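Long-range contacts in nitrite oxidoreductase subunit A (Kuenenia stuttgartiensis, PDB 7B04), which belongs to the molybdopterin oxidoreductase family, resembles the NarG subunit, and carries a molybdenum atom and an iron/sulfur cluster: residues 377-382 against 449-454; 392-397 against 429-434; 461-466 against 480-485; 822-827 against 1072-1077. All blocks are in the same frame, centred on the assembly; numbering follows the deposited sequence.

Contact 1 (377-382 against 449-454)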
loop_
_atom_site.group_PDB
_atom_site.type_symbol
_atom_site.label_atom_id
_atom_site.label_comp_id
_atom_site.label_asym_id
_atom_site.label_seq_id
_atom_site.Cartn_x
_atom_site.Cartn_y
_atom_site.Cartn_z
ATOM N N VAL B 377 28.203 30.559 4.781
ATOM C CA VAL B 377 28.951 30.055 3.639
ATOM C C VAL B 377 30.442 30.385 3.729
ATOM O O VAL B 377 31.265 29.678 3.143
ATOM C CB VAL B 377 28.337 30.555 2.326
ATOM C CG1 VAL B 377 28.757 29.627 1.215
ATOM C CG2 VAL B 377 26.836 30.506 2.446
ATOM N N LYS B 378 30.823 31.469 4.414
ATOM C CA LYS B 378 32.253 31.696 4.638
ATOM C C LYS B 378 32.834 30.521 5.406
ATOM O O LYS B 378 33.927 30.038 5.098
ATOM C CB LYS B 378 32.494 33.010 5.402
ATOM C CG LYS B 378 33.303 34.048 4.622
ATOM C CD LYS B 378 32.806 35.457 4.910
ATOM N N LYS B 379 32.112 30.059 6.416
ATOM C CA LYS B 379 32.426 28.818 7.098
ATOM C C LYS B 379 31.658 27.665 6.453
ATOM O O LYS B 379 30.828 27.852 5.560
ATOM C CB LYS B 379 32.086 28.904 8.586
ATOM C CG LYS B 379 31.911 30.289 9.150
ATOM C CD LYS B 379 31.555 30.194 10.632
ATOM C CE LYS B 379 31.214 31.554 11.205
ATOM N NZ LYS B 379 30.762 31.536 12.627
ATOM N N PHE B 380 32.001 26.449 6.872
ATOM C CA PHE B 380 31.299 25.215 6.520
ATOM C C PHE B 380 31.183 24.889 5.031
ATOM O O PHE B 380 30.650 23.831 4.682
ATOM C CB PHE B 380 29.871 25.263 7.071
ATOM C CG PHE B 380 29.782 25.431 8.561
ATOM C CD1 PHE B 380 30.690 24.821 9.404
ATOM C CD2 PHE B 380 28.768 26.200 9.117
ATOM C CE1 PHE B 380 30.591 24.973 10.774
ATOM C CE2 PHE B 380 28.671 26.358 10.485
ATOM C CZ PHE B 380 29.586 25.749 11.314
ATOM N N THR B 381 31.671 25.748 4.142
ATOM C CA THR B 381 31.434 25.557 2.717
ATOM C C THR B 381 32.722 25.791 1.939
ATOM O O THR B 381 33.594 26.551 2.368
ATOM C CB THR B 381 30.311 26.480 2.215
ATOM O OG1 THR B 381 29.231 26.465 3.158
ATOM C CG2 THR B 381 29.779 25.987 0.882
ATOM N N ASP B 382 32.822 25.149 0.771
ATOM C CA ASP B 382 34.004 25.282 -0.069
ATOM C C ASP B 382 33.992 26.526 -0.955
ATOM O O ASP B 382 34.979 26.758 -1.661
ATOM C CB ASP B 382 34.214 24.017 -0.914
ATOM C CG ASP B 382 33.202 23.861 -2.033
ATOM O OD1 ASP B 382 32.172 24.566 -2.037
ATOM O OD2 ASP B 382 33.446 23.014 -2.920
ATOM N N VAL B 449 37.373 24.927 10.219
ATOM C CA VAL B 449 36.024 25.095 9.645
ATOM C C VAL B 449 35.152 25.665 10.744
ATOM O O VAL B 449 35.427 25.466 11.904
ATOM C CB VAL B 449 35.475 23.747 9.162
ATOM C CG1 VAL B 449 34.984 22.911 10.318
ATOM C CG2 VAL B 449 34.386 23.932 8.130
ATOM N N GLY B 450 34.128 26.358 10.323
ATOM C CA GLY B 450 33.177 27.003 11.207
ATOM C C GLY B 450 33.828 28.123 11.990
ATOM O O GLY B 450 34.556 28.963 11.447
ATOM N N GLU B 451 33.568 28.126 13.295
ATOM C CA GLU B 451 34.069 29.148 14.203
ATOM C C GLU B 451 35.553 28.993 14.502
ATOM O O GLU B 451 36.105 29.834 15.221
ATOM C CB GLU B 451 33.272 29.098 15.508
ATOM C CG GLU B 451 31.943 29.828 15.468
ATOM C CD GLU B 451 32.061 31.257 15.953
ATOM O OE1 GLU B 451 32.824 31.494 16.914
ATOM O OE2 GLU B 451 31.389 32.139 15.382
ATOM N N THR B 452 36.198 27.940 13.985
ATOM C CA THR B 452 37.644 27.797 14.135
ATOM C C THR B 452 38.409 28.893 13.398
ATOM O O THR B 452 39.498 29.282 13.832
ATOM C CB THR B 452 38.081 26.415 13.643
ATOM O OG1 THR B 452 37.336 25.404 14.337
ATOM C CG2 THR B 452 39.567 26.202 13.894
ATOM N N LEU B 453 37.847 29.422 12.304
ATOM C CA LEU B 453 38.526 30.487 11.578
ATOM C C LEU B 453 38.438 31.812 12.315
ATOM O O LEU B 453 39.340 32.643 12.180
ATOM C CB LEU B 453 37.967 30.630 10.156
ATOM C CG LEU B 453 38.124 29.346 9.330
ATOM C CD1 LEU B 453 36.939 29.201 8.410
ATOM C CD2 LEU B 453 39.447 29.296 8.563
ATOM N N VAL B 454 37.347 32.060 13.040
ATOM C CA VAL B 454 37.251 33.300 13.802
ATOM C C VAL B 454 38.222 33.262 14.978
ATOM O O VAL B 454 38.800 34.290 15.352
ATOM C CB VAL B 454 35.796 33.533 14.278
ATOM C CG1 VAL B 454 35.716 34.729 15.220
ATOM C CG2 VAL B 454 34.870 33.725 13.088
#

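Contact 2 (392-397 against 429-434)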
loop_
_atom_site.group_PDB
_atom_site.type_symbol
_atom_site.label_atom_id
_atom_site.label_comp_id
_atom_site.label_asym_id
_atom_site.label_seq_id
_atom_site.Cartn_x
_atom_site.Cartn_y
_atom_site.Cartn_z
ATOM N N LEU B 392 42.381 23.216 -12.887
ATOM C CA LEU B 392 41.023 23.249 -12.342
ATOM C C LEU B 392 40.932 22.622 -10.957
ATOM O O LEU B 392 39.823 22.405 -10.452
ATOM C CB LEU B 392 40.001 22.593 -13.279
ATOM C CG LEU B 392 39.881 23.264 -14.648
ATOM C CD1 LEU B 392 39.058 22.405 -15.588
ATOM C CD2 LEU B 392 39.280 24.655 -14.509
ATOM N N LYS B 393 42.066 22.316 -10.332
ATOM C CA LYS B 393 42.091 21.852 -8.956
ATOM C C LYS B 393 42.066 23.057 -8.023
ATOM O O LYS B 393 42.277 24.198 -8.439
ATOM C CB LYS B 393 43.357 21.052 -8.664
ATOM C CG LYS B 393 43.474 19.666 -9.250
ATOM C CD LYS B 393 44.763 19.043 -8.717
ATOM C CE LYS B 393 44.940 17.600 -9.136
ATOM N NZ LYS B 393 46.181 17.038 -8.533
ATOM N N ARG B 394 41.792 22.805 -6.746
ATOM C CA ARG B 394 41.909 23.884 -5.779
ATOM C C ARG B 394 43.380 24.184 -5.537
ATOM O O ARG B 394 44.228 23.287 -5.539
ATOM C CB ARG B 394 41.226 23.582 -4.448
ATOM C CG ARG B 394 39.823 23.059 -4.499
ATOM C CD ARG B 394 39.581 22.330 -3.201
ATOM N NE ARG B 394 38.674 21.213 -3.369
ATOM C CZ ARG B 394 37.354 21.326 -3.409
ATOM N NH1 ARG B 394 36.777 22.514 -3.284
ATOM N NH2 ARG B 394 36.611 20.244 -3.568
ATOM N N VAL B 395 43.669 25.461 -5.313
ATOM C CA VAL B 395 45.029 25.915 -5.099
ATOM C C VAL B 395 45.587 25.266 -3.841
ATOM O O VAL B 395 44.874 25.071 -2.847
ATOM C CB VAL B 395 45.022 27.445 -4.990
ATOM C CG1 VAL B 395 43.923 27.834 -4.028
ATOM C CG2 VAL B 395 46.373 27.992 -4.549
ATOM N N SER B 396 46.860 24.884 -3.894
ATOM C CA SER B 396 47.515 24.169 -2.816
ATOM C C SER B 396 48.621 25.033 -2.229
ATOM O O SER B 396 49.441 25.572 -2.986
ATOM C CB SER B 396 48.102 22.841 -3.302
ATOM O OG SER B 396 48.678 22.131 -2.220
ATOM N N PRO B 397 48.679 25.202 -0.903
ATOM C CA PRO B 397 49.767 26.002 -0.318
ATOM C C PRO B 397 51.147 25.536 -0.751
ATOM O O PRO B 397 52.067 26.353 -0.827
ATOM C CB PRO B 397 49.552 25.831 1.195
ATOM C CG PRO B 397 48.127 25.389 1.341
ATOM C CD PRO B 397 47.840 24.568 0.127
ATOM N N GLY B 429 45.826 16.631 1.833
ATOM C CA GLY B 429 46.535 17.924 1.797
ATOM C C GLY B 429 45.853 19.086 2.497
ATOM O O GLY B 429 45.014 18.860 3.346
ATOM N N ASP B 430 46.236 20.300 2.104
ATOM C CA ASP B 430 45.766 21.589 2.661
ATOM C C ASP B 430 45.236 22.458 1.524
ATOM O O ASP B 430 45.496 22.131 0.379
ATOM C CB ASP B 430 46.922 22.302 3.346
ATOM C CG ASP B 430 47.212 21.738 4.714
ATOM O OD1 ASP B 430 46.281 21.268 5.320
ATOM O OD2 ASP B 430 48.357 21.772 5.146
ATOM N N PHE B 431 44.474 23.505 1.837
ATOM C CA PHE B 431 43.890 24.342 0.802
ATOM C C PHE B 431 44.102 25.809 1.137
ATOM O O PHE B 431 44.404 26.176 2.278
ATOM C CB PHE B 431 42.401 24.025 0.636
ATOM C CG PHE B 431 42.101 22.571 0.726
ATOM C CD1 PHE B 431 42.297 21.738 -0.361
ATOM C CD2 PHE B 431 41.660 22.021 1.912
ATOM C CE1 PHE B 431 42.025 20.383 -0.272
ATOM C CE2 PHE B 431 41.390 20.675 2.010
ATOM C CZ PHE B 431 41.572 19.854 0.917
ATOM N N VAL B 432 43.837 26.653 0.146
ATOM C CA VAL B 432 44.163 28.067 0.235
ATOM C C VAL B 432 42.874 28.868 0.148
ATOM O O VAL B 432 42.000 28.595 -0.689
ATOM C CB VAL B 432 45.158 28.483 -0.866
ATOM C CG1 VAL B 432 45.165 29.998 -1.063
ATOM C CG2 VAL B 432 46.553 27.977 -0.539
ATOM N N VAL B 433 42.809 29.911 0.968
ATOM C CA VAL B 433 41.721 30.872 1.024
ATOM C C VAL B 433 42.370 32.243 1.021
ATOM O O VAL B 433 43.564 32.397 1.302
ATOM C CB VAL B 433 40.821 30.706 2.269
ATOM C CG1 VAL B 433 40.506 29.256 2.514
ATOM C CG2 VAL B 433 41.509 31.331 3.484
ATOM N N TRP B 434 41.597 33.232 0.609
ATOM C CA TRP B 434 42.042 34.618 0.639
ATOM C C TRP B 434 41.460 35.312 1.867
ATOM O O TRP B 434 40.246 35.544 1.930
ATOM C CB TRP B 434 41.625 35.327 -0.649
ATOM C CG TRP B 434 42.197 36.700 -0.805
ATOM C CD1 TRP B 434 41.704 37.854 -0.278
ATOM C CD2 TRP B 434 43.374 37.065 -1.549
ATOM N NE1 TRP B 434 42.499 38.914 -0.640
ATOM C CE2 TRP B 434 43.531 38.457 -1.417
ATOM C CE3 TRP B 434 44.308 36.349 -2.307
ATOM C CZ2 TRP B 434 44.576 39.153 -2.020
ATOM C CZ3 TRP B 434 45.353 37.047 -2.903
ATOM C CH2 TRP B 434 45.477 38.434 -2.755
#

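Contact 3 (461-466 against 480-485)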
loop_
_atom_site.group_PDB
_atom_site.type_symbol
_atom_site.label_atom_id
_atom_site.label_comp_id
_atom_site.label_asym_id
_atom_site.label_seq_id
_atom_site.Cartn_x
_atom_site.Cartn_y
_atom_site.Cartn_z
ATOM N N VAL B 461 37.281 35.462 1.886
ATOM C CA VAL B 461 36.494 36.295 0.986
ATOM C C VAL B 461 35.748 35.386 0.018
ATOM O O VAL B 461 36.333 34.469 -0.571
ATOM C CB VAL B 461 37.364 37.316 0.228
ATOM C CG1 VAL B 461 38.048 38.256 1.198
ATOM C CG2 VAL B 461 38.388 36.628 -0.668
ATOM N N LEU B 462 34.441 35.620 -0.106
ATOM C CA LEU B 462 33.611 34.838 -1.012
ATOM C C LEU B 462 33.859 35.216 -2.466
ATOM O O LEU B 462 33.801 34.350 -3.342
ATOM C CB LEU B 462 32.131 34.957 -0.629
ATOM C CG LEU B 462 31.876 34.188 0.679
ATOM C CD1 LEU B 462 30.399 34.151 1.028
ATOM C CD2 LEU B 462 32.460 32.778 0.611
ATOM N N GLU B 463 34.061 36.498 -2.753
ATOM C CA GLU B 463 34.265 36.958 -4.119
ATOM C C GLU B 463 35.712 37.379 -4.335
ATOM O O GLU B 463 36.450 37.671 -3.393
ATOM C CB GLU B 463 33.352 38.139 -4.447
ATOM C CG GLU B 463 31.885 37.854 -4.256
ATOM C CD GLU B 463 31.029 39.076 -4.509
ATOM O OE1 GLU B 463 31.334 40.146 -3.943
ATOM O OE2 GLU B 463 30.049 38.963 -5.277
ATOM N N GLY B 464 36.100 37.430 -5.605
ATOM C CA GLY B 464 37.435 37.852 -5.964
ATOM C C GLY B 464 38.118 36.990 -7.007
ATOM O O GLY B 464 37.945 35.768 -7.052
ATOM N N SER B 465 38.902 37.644 -7.858
ATOM C CA SER B 465 39.758 36.988 -8.835
ATOM C C SER B 465 41.145 37.559 -8.613
ATOM O O SER B 465 41.328 38.780 -8.662
ATOM C CB SER B 465 39.287 37.239 -10.271
ATOM O OG SER B 465 38.009 36.671 -10.493
ATOM N N PHE B 466 42.116 36.697 -8.366
ATOM C CA PHE B 466 43.410 37.159 -7.907
ATOM C C PHE B 466 44.488 36.669 -8.852
ATOM O O PHE B 466 44.347 35.628 -9.502
ATOM C CB PHE B 466 43.680 36.669 -6.480
ATOM C CG PHE B 466 42.594 37.036 -5.513
ATOM C CD1 PHE B 466 42.597 38.270 -4.887
ATOM C CD2 PHE B 466 41.553 36.159 -5.252
ATOM C CE1 PHE B 466 41.591 38.618 -4.007
ATOM C CE2 PHE B 466 40.545 36.501 -4.372
ATOM C CZ PHE B 466 40.565 37.732 -3.747
ATOM N N THR B 480 37.688 32.694 -6.674
ATOM C CA THR B 480 36.818 31.975 -5.754
ATOM C C THR B 480 35.856 31.064 -6.508
ATOM O O THR B 480 35.433 31.359 -7.629
ATOM C CB THR B 480 36.029 32.949 -4.878
ATOM O OG1 THR B 480 35.058 33.640 -5.671
ATOM C CG2 THR B 480 36.949 33.971 -4.230
ATOM N N LEU B 481 35.523 29.934 -5.875
ATOM C CA LEU B 481 34.505 29.048 -6.433
ATOM C C LEU B 481 33.205 29.796 -6.677
ATOM O O LEU B 481 32.508 29.545 -7.667
ATOM C CB LEU B 481 34.266 27.855 -5.504
ATOM C CG LEU B 481 33.180 26.888 -5.984
ATOM C CD1 LEU B 481 33.547 26.273 -7.331
ATOM C CD2 LEU B 481 32.906 25.810 -4.944
ATOM N N LEU B 482 32.867 30.732 -5.787
ATOM C CA LEU B 482 31.670 31.538 -5.986
ATOM C C LEU B 482 31.796 32.402 -7.235
ATOM O O LEU B 482 30.837 32.531 -8.008
ATOM C CB LEU B 482 31.415 32.401 -4.752
ATOM C CG LEU B 482 29.975 32.829 -4.477
ATOM C CD1 LEU B 482 29.752 32.993 -2.984
ATOM C CD2 LEU B 482 29.651 34.118 -5.206
ATOM N N GLU B 483 32.967 33.008 -7.449
ATOM C CA GLU B 483 33.206 33.707 -8.707
ATOM C C GLU B 483 33.073 32.757 -9.890
ATOM O O GLU B 483 32.442 33.098 -10.896
ATOM C CB GLU B 483 34.578 34.381 -8.701
ATOM C CG GLU B 483 34.609 35.715 -7.963
ATOM C CD GLU B 483 33.833 36.808 -8.676
ATOM O OE1 GLU B 483 33.773 36.788 -9.923
ATOM O OE2 GLU B 483 33.278 37.690 -7.984
ATOM N N MET B 484 33.708 31.598 -9.764
ATOM C CA MET B 484 33.621 30.581 -10.829
ATOM C C MET B 484 32.151 30.180 -10.933
ATOM O O MET B 484 31.657 30.037 -12.044
ATOM C CB MET B 484 34.492 29.367 -10.518
ATOM C CG MET B 484 35.973 29.657 -10.560
ATOM S SD MET B 484 37.006 28.221 -10.879
ATOM C CE MET B 484 37.546 28.540 -12.547
ATOM N N TYR B 485 31.445 30.063 -9.814
ATOM C CA TYR B 485 30.009 29.713 -9.943
ATOM C C TYR B 485 29.246 30.836 -10.653
ATOM O O TYR B 485 28.356 30.542 -11.445
ATOM C CB TYR B 485 29.412 29.216 -8.628
ATOM C CG TYR B 485 29.277 27.718 -8.562
ATOM C CD1 TYR B 485 28.218 27.058 -9.152
ATOM C CD2 TYR B 485 30.236 26.957 -7.940
ATOM C CE1 TYR B 485 28.103 25.684 -9.104
ATOM C CE2 TYR B 485 30.139 25.581 -7.891
ATOM C CZ TYR B 485 29.073 24.940 -8.474
ATOM O OH TYR B 485 29.016 23.585 -8.405
#

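Contact 4 (822-827 against 1072-1077)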
loop_
_atom_site.group_PDB
_atom_site.type_symbol
_atom_site.label_atom_id
_atom_site.label_comp_id
_atom_site.label_asym_id
_atom_site.label_seq_id
_atom_site.Cartn_x
_atom_site.Cartn_y
_atom_site.Cartn_z
ATOM N N TYR B 822 32.942 15.194 6.086
ATOM C CA TYR B 822 33.719 14.039 5.634
ATOM C C TYR B 822 34.121 14.162 4.168
ATOM O O TYR B 822 34.126 13.179 3.423
ATOM C CB TYR B 822 32.933 12.752 5.872
ATOM C CG TYR B 822 32.485 12.569 7.306
ATOM C CD1 TYR B 822 33.363 12.103 8.276
ATOM C CD2 TYR B 822 31.185 12.871 7.691
ATOM C CE1 TYR B 822 32.959 11.937 9.588
ATOM C CE2 TYR B 822 30.771 12.709 9.002
ATOM C CZ TYR B 822 31.662 12.243 9.944
ATOM O OH TYR B 822 31.256 12.079 11.250
ATOM N N THR B 823 34.468 15.366 3.743
ATOM C CA THR B 823 34.969 15.677 2.414
ATOM C C THR B 823 36.480 15.839 2.440
ATOM O O THR B 823 37.100 15.850 3.506
ATOM C CB THR B 823 34.312 16.958 1.896
ATOM O OG1 THR B 823 34.484 18.008 2.856
ATOM C CG2 THR B 823 32.841 16.730 1.662
ATOM N N PRO B 824 37.122 15.932 1.271
ATOM C CA PRO B 824 38.535 16.340 1.264
ATOM C C PRO B 824 38.780 17.690 1.920
ATOM O O PRO B 824 39.835 17.885 2.536
ATOM C CB PRO B 824 38.879 16.366 -0.231
ATOM C CG PRO B 824 37.979 15.347 -0.824
ATOM C CD PRO B 824 36.690 15.436 -0.050
ATOM N N THR B 825 37.837 18.627 1.822
ATOM C CA THR B 825 37.992 19.939 2.438
ATOM C C THR B 825 37.393 20.037 3.834
ATOM O O THR B 825 37.602 21.051 4.507
ATOM C CB THR B 825 37.357 21.026 1.560
ATOM O OG1 THR B 825 35.941 20.817 1.479
ATOM C CG2 THR B 825 37.958 21.014 0.160
ATOM N N GLY B 826 36.669 19.021 4.293
ATOM C CA GLY B 826 35.958 19.163 5.548
ATOM C C GLY B 826 34.793 20.117 5.473
ATOM O O GLY B 826 34.323 20.596 6.510
ATOM N N ARG B 827 34.321 20.410 4.261
ATOM C CA ARG B 827 33.281 21.396 4.024
ATOM C C ARG B 827 32.298 20.849 3.005
ATOM O O ARG B 827 32.587 19.895 2.278
ATOM C CB ARG B 827 33.867 22.714 3.515
ATOM C CG ARG B 827 34.649 23.488 4.545
ATOM C CD ARG B 827 35.532 24.513 3.864
ATOM N NE ARG B 827 36.135 25.423 4.827
ATOM C CZ ARG B 827 35.661 26.632 5.100
ATOM N NH1 ARG B 827 36.271 27.394 5.991
ATOM N NH2 ARG B 827 34.576 27.079 4.484
ATOM N N SER B 1072 39.485 7.565 -6.324
ATOM C CA SER B 1072 40.103 8.668 -5.592
ATOM C C SER B 1072 39.076 9.548 -4.883
ATOM O O SER B 1072 39.266 10.761 -4.769
ATOM C CB SER B 1072 40.963 9.509 -6.535
ATOM O OG SER B 1072 40.169 10.106 -7.547
ATOM N N LEU B 1073 37.983 8.958 -4.402
ATOM C CA LEU B 1073 36.912 9.700 -3.727
ATOM C C LEU B 1073 37.063 9.568 -2.213
ATOM O O LEU B 1073 36.583 8.612 -1.603
ATOM C CB LEU B 1073 35.534 9.241 -4.187
ATOM C CG LEU B 1073 34.442 10.128 -3.580
ATOM C CD1 LEU B 1073 34.640 11.583 -3.992
ATOM C CD2 LEU B 1073 33.050 9.646 -3.948
ATOM N N PHE B 1074 37.757 10.532 -1.609
ATOM C CA PHE B 1074 37.944 10.573 -0.161
ATOM C C PHE B 1074 36.633 10.791 0.592
ATOM O O PHE B 1074 36.256 11.934 0.866
ATOM C CB PHE B 1074 38.931 11.687 0.197
ATOM C CG PHE B 1074 39.165 11.845 1.672
ATOM C CD1 PHE B 1074 39.904 10.910 2.373
ATOM C CD2 PHE B 1074 38.651 12.937 2.355
ATOM C CE1 PHE B 1074 40.122 11.056 3.730
ATOM C CE2 PHE B 1074 38.863 13.087 3.711
ATOM C CZ PHE B 1074 39.600 12.147 4.399
ATOM N N HIS B 1075 35.906 9.717 0.886
ATOM C CA HIS B 1075 34.699 9.772 1.709
ATOM C C HIS B 1075 34.858 8.888 2.949
ATOM O O HIS B 1075 35.877 8.218 3.142
ATOM C CB HIS B 1075 33.455 9.389 0.904
ATOM C CG HIS B 1075 33.543 8.045 0.260
ATOM N ND1 HIS B 1075 34.315 7.806 -0.855
ATOM C CD2 HIS B 1075 32.948 6.869 0.567
ATOM C CE1 HIS B 1075 34.196 6.539 -1.204
ATOM N NE2 HIS B 1075 33.372 5.947 -0.357
ATOM N N LYS B 1076 33.827 8.900 3.795
ATOM C CA LYS B 1076 33.820 8.176 5.061
ATOM C C LYS B 1076 33.260 6.766 4.910
ATOM O O LYS B 1076 32.264 6.550 4.213
ATOM C CB LYS B 1076 32.992 8.933 6.102
ATOM C CG LYS B 1076 32.792 8.176 7.410
ATOM C CD LYS B 1076 31.732 8.826 8.287
ATOM C CE LYS B 1076 31.585 8.096 9.615
ATOM N NZ LYS B 1076 31.097 6.697 9.448
ATOM N N ALA B 1077 33.913 5.810 5.568
ATOM C CA ALA B 1077 33.422 4.439 5.587
ATOM C C ALA B 1077 32.105 4.361 6.352
ATOM O O ALA B 1077 31.920 5.030 7.372
ATOM C CB ALA B 1077 34.459 3.509 6.216
#

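Contact 1 (377-382 against 449-454)
Lys379, the residue on which helix 374-378 gives way to loop, packs against a tight turn at Gly450 and Glu451. Its CB starts over the turn, 3.4 Å from Gly450 CA. CG moves on to the carbonyl, and CD passes 3.3 Å from Gly450 O. Beyond CG the chain is fully extended (chi4 176°), which carries NZ past the glycine to Glu451 OE2 at 2.9 Å. This is a salt bridge, though weak as a hydrogen bond, between two side chains that run side by side and point the same way. NZ also has a long, weak ion pair with Asp375.

The turn, Val449 to Thr452, is of type II', and Gly450 holds its second position with positive phi (66°), where glycine is commonly found. Thr452 bonds back to Val449 O twice, weakly through its N and through OG1 (3.1 Å), as helix 452-455 begins. The Phe380 ring reaches Gly450 CA through CE1, and Val449 CG2 sits 3.7 Å from Phe380 N.

The contact is thus graded: apolar and buried at Phe380 and Val449, ionic at the more exposed tip, where solvent probably weakens the charge pairing.

Contact 2 (392-397 against 429-434)
Val432, Pro397 and Val395 carry this contact, in which a loop lies across the opening strand of a beta hairpin, 431-435 paired with 440-444. The two backbones run about 100° apart, so the loop crosses the strand and does not extend the sheet. Everything between them is van der Waals packing.

Val432 turns its side chain to the loop and splits it between two neighbours. Its CB and CG1 meet Val395, whose CG1 comes within 3.5 Å of Val432 CB, the two valines crossing at about a right angle. The other branch, CG2, stands beside the backbone N, anti to the carbonyl carbon (chi1 162° places CG1 opposite N), and reaches Pro397 CG at 3.6 Å. Here the side chains slide past each other in opposite directions.

The proline ring also rests on Asp430, with its CG 3.9 Å from Asp430 CB. The Asp430 carboxylate is engaged by others, in a salt bridge with Arg425 and hydrogen bonds from Tyr404 and Gln407. Leu386 of strand 386-388 makes backbone hydrogen bonds to both Val395 and Val432, and so ties loop and strand together. The guanidinium of Arg394 is bound by Tyr831 O, while its methylene CD lies 4.0 Å from CD1 of the Phe431 ring.

Contact 3 (461-466 against 480-485)
Thr480 joins the end of a beta hairpin to the start of a helix, and the contact is a capping site: the last residue of strand 475-480 is the N-cap of helix 481-488, and the chain leading into strand 465-469 folds round it. Two hydrogen bonds run from Thr480 to that chain. Its backbone N donates to Gly464 O at 3.1 Å, which carries the antiparallel pairing one residue ahead of strand 465-469. Its hydroxyl donates to Leu462 O at 2.7 Å.

With chi1 at 70°, OG1 lies between the backbone N and the carbonyl carbon. From there it also accepts from Glu483 N, 2.8 Å away with an N-H...O angle of 157°, the capping bond proper. One hydroxyl therefore satisfies an N-H of the first helical turn and a loop carbonyl together. The methyl, CG2, packs among the same carbonyls, 3.3 Å from Leu462 O, and lies at the edge of the Phe466 ring.

The first helical turn adds packing. Leu482 CB sits 3.4 Å from Leu462 O, and Leu482 CD1 meets Leu462 CB. Glu483 CG lies 3.3 Å from Gly464 N, and the chain bends beyond it, chi2 (-69°) turning CD. Its OE2 and that of Glu463 are 4.4 Å apart, like charges that Lys486 bridges with a salt bridge to each.

Strand 386-388 flanks the site: its Leu386 touches both Phe466 and Thr480, Ile387 meets Leu481 and Met484 of the helix, and the Phe466 ring stacks on Trp434 of strand 431-435.

Contact 4 (822-827 against 1072-1077)
Phe1074, at the centre of an inverse gamma turn leading into the short hairpin 1075-1076/1083-1084, presents its ring edge to Thr823 and Pro824 in an irregular loop. Pro824 N lies in the plane of that ring, 3.5 Å from CD2. Pro824 CG packs on Phe1074 CB at 3.9 Å, the two side chains sliding past each other in opposite directions. Phe1083 of the partner strand stacks on the Phe1074 ring. Within the loop, Thr823 OG1 donates to Arg827 O (2.7 Å).

Two residues further along, Lys1076 runs beside Tyr822, both pointing the same way. Its CB touches Tyr822 CB, and CD then stands over the middle of the tyrosine ring, 3.6 Å from the centroid and 13° off the normal, a CH-pi contact. At chi4 (-64°) the chain bends, and NZ donates to Ala1077 O at 2.8 Å, with Gly1080 O as a further acceptor. Ser409 of nitrite oxidoreductase subunit B packs on both Tyr822 and Lys1076.

The Tyr822 ring is met by the methylene of Lys1076 more than by its charge: NZ is 5.8 Å from the centroid, at most a weak attraction, and backbone carbonyls bind the ammonium of this buried residue.

All four contacts sit on one side of the chain's centre, their own centres about 22 to 37 Å from it. Along the sequence contact 2 is nested in the loop closed by contact 1; contacts 3 and 4 follow in series. Most centres are 13 to 16 Å apart, but contacts 3 and 4 are 22 Å apart and do not touch. Arg827 of contact 4 ties in contact 1 through the carbonyls of Lys378 and Thr381, while Phe431 of contact 2 packs on Pro824 and Thr825. Strand 386-388 lies against both contact 2 and contact 3. The contacting parts of 377-485 thus pack against one another, and the far later loop 822-827 is bound to them.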